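Long-range contact in putative glycoside hydrolase (Bacteroides thetaiotaomicron VPI-5482, PDB 3HBZ), which is of unestablished function but binds calcium and may act in carbohydrate metabolism, possibly as a glycoside hydrolase: residues A[124-136]-A[181-193]. Residues are numbered along the deposited sequence; the frame is centred on the assembly and turned at random.
Sequences MEWASGNAGYAMT and NLFIGSFDVGNAM
A single antiparallel bridge, the hydrogen-bonded pair Ala-127 and Phe-183, joins the chain that runs on from hairpin strand 121-125 to strand 177-183 within the putative carbohydrate metabolism domain. Ala-127 N reaches Phe-183 O at 2.9 Å, close to straight, and Phe-183 N returns a bond of the same length to Ala-127 O. With CG set between its own backbone N and carbonyl carbon (chi1 55°), Phe-183 folds its ring back under the bridge, and Ala-127 CB lies over one face, 3.9 Å from the centroid, as a CH-pi contact. Ile-184 CG1 and CE of the selenomethionine Met-124 lie over one face of the Trp-126 indole toward its rim, and Leu-182 CD2 approaches from the other side, 3.5 Å from Trp-126 CE3; Trp-126 NE1 donates to Glu-116 OE2. Beyond the bridge, Asn-181 OD1 accepts from Gly-129 N at 3.0 Å, just where Ser-128 OG closes an ST turn on Asn-130 N and helix 130-134 begins. Phe-187 then lays a ring face against Gly-129 CA, 3.9 Å from the ring centroid, with Gly-132 N close to Phe-187 CE2 (3.5 Å). At the far end, Met-135 SE meets Val-189 CG2 at 3.8 Å. Two waters link Glu-125 O to Gly-185 N and O respectively, so solvent carries the pairing where direct bonds stop, while the face of Phe-187 and the side-chain amide of Asn-181 hold the helix start against the 181-193 segment.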
# COMPACT_ATOMS: atom_id res chain seq x y z
N MSE A 124 -8.64 1.61 -6.91
CA MSE A 124 -7.51 1.14 -6.07
C MSE A 124 -6.71 2.31 -5.50
O MSE A 124 -6.46 3.31 -6.21
CB MSE A 124 -6.56 0.24 -6.87
CG MSE A 124 -5.63 -0.59 -5.96
SE MSE A 124 -4.41 -1.63 -6.97
CE MSE A 124 -3.10 -0.24 -7.39
N GLU A 125 -6.32 2.19 -4.24
CA GLU A 125 -5.38 3.05 -3.59
C GLU A 125 -4.06 2.31 -3.34
O GLU A 125 -4.02 1.29 -2.65
CB GLU A 125 -5.92 3.57 -2.26
CG GLU A 125 -7.31 4.16 -2.39
CD GLU A 125 -7.74 5.05 -1.22
OE1 GLU A 125 -6.92 5.28 -0.27
OE2 GLU A 125 -8.91 5.54 -1.29
N TRP A 126 -2.98 2.81 -3.94
CA TRP A 126 -1.64 2.30 -3.62
C TRP A 126 -1.34 2.68 -2.18
O TRP A 126 -1.87 3.66 -1.64
CB TRP A 126 -0.58 2.93 -4.50
CG TRP A 126 -0.59 2.47 -5.94
CD1 TRP A 126 -1.32 2.98 -6.95
CD2 TRP A 126 0.21 1.42 -6.51
NE1 TRP A 126 -1.05 2.28 -8.13
CE2 TRP A 126 -0.09 1.34 -7.88
CE3 TRP A 126 1.18 0.55 -5.99
CZ2 TRP A 126 0.51 0.42 -8.72
CZ3 TRP A 126 1.81 -0.34 -6.83
CH2 TRP A 126 1.47 -0.41 -8.18
N ALA A 127 -0.49 1.89 -1.55
CA ALA A 127 -0.04 2.15 -0.18
C ALA A 127 1.44 2.52 -0.20
O ALA A 127 2.17 2.15 -1.14
CB ALA A 127 -0.26 0.90 0.69
N SER A 128 1.89 3.21 0.86
CA SER A 128 3.32 3.46 1.14
C SER A 128 3.50 3.57 2.62
O SER A 128 2.52 3.51 3.38
CB SER A 128 3.81 4.78 0.54
OG SER A 128 3.23 5.91 1.20
N GLY A 129 4.76 3.76 3.05
CA GLY A 129 5.02 4.05 4.44
C GLY A 129 4.83 5.49 4.90
O GLY A 129 5.26 5.84 6.00
N ASN A 130 4.19 6.33 4.08
CA ASN A 130 3.98 7.74 4.44
C ASN A 130 3.36 8.00 5.83
O ASN A 130 3.85 8.84 6.59
CB ASN A 130 3.20 8.46 3.34
CG ASN A 130 4.08 8.84 2.12
OD1 ASN A 130 5.30 8.70 2.15
ND2 ASN A 130 3.44 9.32 1.05
N ALA A 131 2.30 7.28 6.17
CA ALA A 131 1.68 7.39 7.50
C ALA A 131 2.71 7.15 8.63
O ALA A 131 2.67 7.78 9.71
CB ALA A 131 0.51 6.44 7.63
N GLY A 132 3.64 6.25 8.37
CA GLY A 132 4.69 5.93 9.32
C GLY A 132 5.68 7.08 9.40
O GLY A 132 6.08 7.46 10.50
N TYR A 133 6.12 7.58 8.25
CA TYR A 133 7.06 8.71 8.24
C TYR A 133 6.56 9.97 8.97
O TYR A 133 7.34 10.72 9.58
CB TYR A 133 7.50 9.05 6.81
CG TYR A 133 8.74 9.95 6.74
CD1 TYR A 133 9.98 9.46 7.06
CD2 TYR A 133 8.66 11.26 6.31
CE1 TYR A 133 11.15 10.29 7.02
CE2 TYR A 133 9.80 12.09 6.21
CZ TYR A 133 11.04 11.60 6.59
OH TYR A 133 12.16 12.41 6.53
N ALA A 134 5.27 10.22 8.87
CA ALA A 134 4.64 11.34 9.56
C ALA A 134 4.92 11.30 11.06
O ALA A 134 5.07 12.34 11.72
CB ALA A 134 3.10 11.35 9.30
N MSE A 135 5.05 10.08 11.59
CA MSE A 135 5.27 9.86 13.01
C MSE A 135 6.68 10.24 13.46
O MSE A 135 6.89 10.38 14.65
CB MSE A 135 4.96 8.40 13.42
CG MSE A 135 3.51 8.04 13.26
SE MSE A 135 3.25 6.12 13.60
CE MSE A 135 3.75 6.02 15.42
N THR A 136 7.61 10.46 12.52
CA THR A 136 8.99 10.88 12.88
C THR A 136 9.06 12.36 13.21
O THR A 136 10.08 12.84 13.71
CB THR A 136 9.96 10.67 11.71
OG1 THR A 136 9.61 11.55 10.64
CG2 THR A 136 9.94 9.18 11.22
N ASN A 181 8.81 3.88 -0.71
CA ASN A 181 8.14 2.73 -1.30
C ASN A 181 6.72 2.99 -1.80
O ASN A 181 6.08 4.02 -1.52
CB ASN A 181 8.15 1.54 -0.31
CG ASN A 181 7.45 1.87 0.98
OD1 ASN A 181 6.97 2.99 1.19
ND2 ASN A 181 7.36 0.89 1.84
N LEU A 182 6.24 2.04 -2.59
CA LEU A 182 4.87 2.05 -3.02
C LEU A 182 4.53 0.62 -3.29
O LEU A 182 5.34 -0.11 -3.91
CB LEU A 182 4.65 2.87 -4.30
CG LEU A 182 3.21 3.23 -4.63
CD1 LEU A 182 2.82 4.46 -3.74
CD2 LEU A 182 3.00 3.52 -6.18
N PHE A 183 3.34 0.20 -2.86
CA PHE A 183 2.93 -1.16 -3.10
C PHE A 183 1.43 -1.38 -3.14
O PHE A 183 0.65 -0.60 -2.62
CB PHE A 183 3.57 -2.08 -2.03
CG PHE A 183 3.26 -1.67 -0.59
CD1 PHE A 183 4.01 -0.70 0.06
CD2 PHE A 183 2.23 -2.24 0.10
CE1 PHE A 183 3.76 -0.33 1.35
CE2 PHE A 183 1.95 -1.87 1.38
CZ PHE A 183 2.72 -0.92 2.02
N ILE A 184 1.04 -2.49 -3.74
CA ILE A 184 -0.32 -2.96 -3.69
C ILE A 184 -0.56 -3.66 -2.36
O ILE A 184 0.14 -4.60 -1.99
CB ILE A 184 -0.65 -3.88 -4.85
CG1 ILE A 184 -0.64 -3.08 -6.17
CG2 ILE A 184 -2.09 -4.61 -4.63
CD1 ILE A 184 -0.81 -4.00 -7.39
N GLY A 185 -1.58 -3.23 -1.64
CA GLY A 185 -1.78 -3.72 -0.26
C GLY A 185 -2.23 -2.59 0.65
O GLY A 185 -2.92 -1.65 0.23
N SER A 186 -1.82 -2.66 1.92
CA SER A 186 -2.10 -1.58 2.84
C SER A 186 -0.98 -1.38 3.85
O SER A 186 -0.12 -2.25 4.03
CB SER A 186 -3.43 -1.84 3.56
OG SER A 186 -3.38 -3.05 4.27
N PHE A 187 -1.00 -0.22 4.50
CA PHE A 187 0.01 0.12 5.51
C PHE A 187 -0.68 0.19 6.86
O PHE A 187 -1.57 0.98 7.07
CB PHE A 187 0.70 1.44 5.23
CG PHE A 187 1.88 1.74 6.17
CD1 PHE A 187 3.08 1.12 6.00
CD2 PHE A 187 1.75 2.60 7.23
CE1 PHE A 187 4.15 1.37 6.83
CE2 PHE A 187 2.82 2.84 8.10
CZ PHE A 187 4.01 2.24 7.88
N ASP A 188 -0.30 -0.69 7.78
CA ASP A 188 -0.94 -0.76 9.08
C ASP A 188 -0.17 0.12 10.05
O ASP A 188 0.86 -0.28 10.59
CB ASP A 188 -1.00 -2.21 9.53
CG ASP A 188 -1.52 -2.39 10.97
OD1 ASP A 188 -1.76 -1.41 11.68
OD2 ASP A 188 -1.63 -3.53 11.35
N VAL A 189 -0.70 1.31 10.29
CA VAL A 189 0.06 2.33 10.99
C VAL A 189 0.26 1.95 12.46
O VAL A 189 1.14 2.46 13.08
CB VAL A 189 -0.57 3.75 10.89
CG1 VAL A 189 -1.86 3.85 11.74
CG2 VAL A 189 0.46 4.84 11.31
N GLY A 190 -0.52 0.99 12.98
CA GLY A 190 -0.36 0.52 14.36
C GLY A 190 0.94 -0.26 14.56
O GLY A 190 1.42 -0.35 15.66
N ASN A 191 1.53 -0.79 13.49
CA ASN A 191 2.84 -1.42 13.56
C ASN A 191 4.03 -0.56 13.09
O ASN A 191 5.17 -1.03 13.02
CB ASN A 191 2.79 -2.71 12.74
CG ASN A 191 2.34 -3.92 13.58
OD1 ASN A 191 2.74 -4.08 14.73
ND2 ASN A 191 1.55 -4.77 12.99
N ALA A 192 3.77 0.68 12.70
CA ALA A 192 4.73 1.46 11.94
C ALA A 192 6.08 1.59 12.66
O ALA A 192 7.12 1.60 12.03
CB ALA A 192 4.18 2.86 11.65
N MSE A 193 6.04 1.71 13.97
CA MSE A 193 7.24 1.93 14.73
C MSE A 193 7.40 0.91 15.85
O MSE A 193 8.04 1.19 16.84
CB MSE A 193 7.19 3.35 15.28
CG MSE A 193 7.49 4.34 14.25
SE MSE A 193 7.87 6.09 15.00
CE MSE A 193 9.16 6.64 13.84
O HOH W 1 -3.27 -1.22 -3.28
O HOH W 2 -4.47 0.57 -0.05
O HOH W 3 6.78 6.15 2.02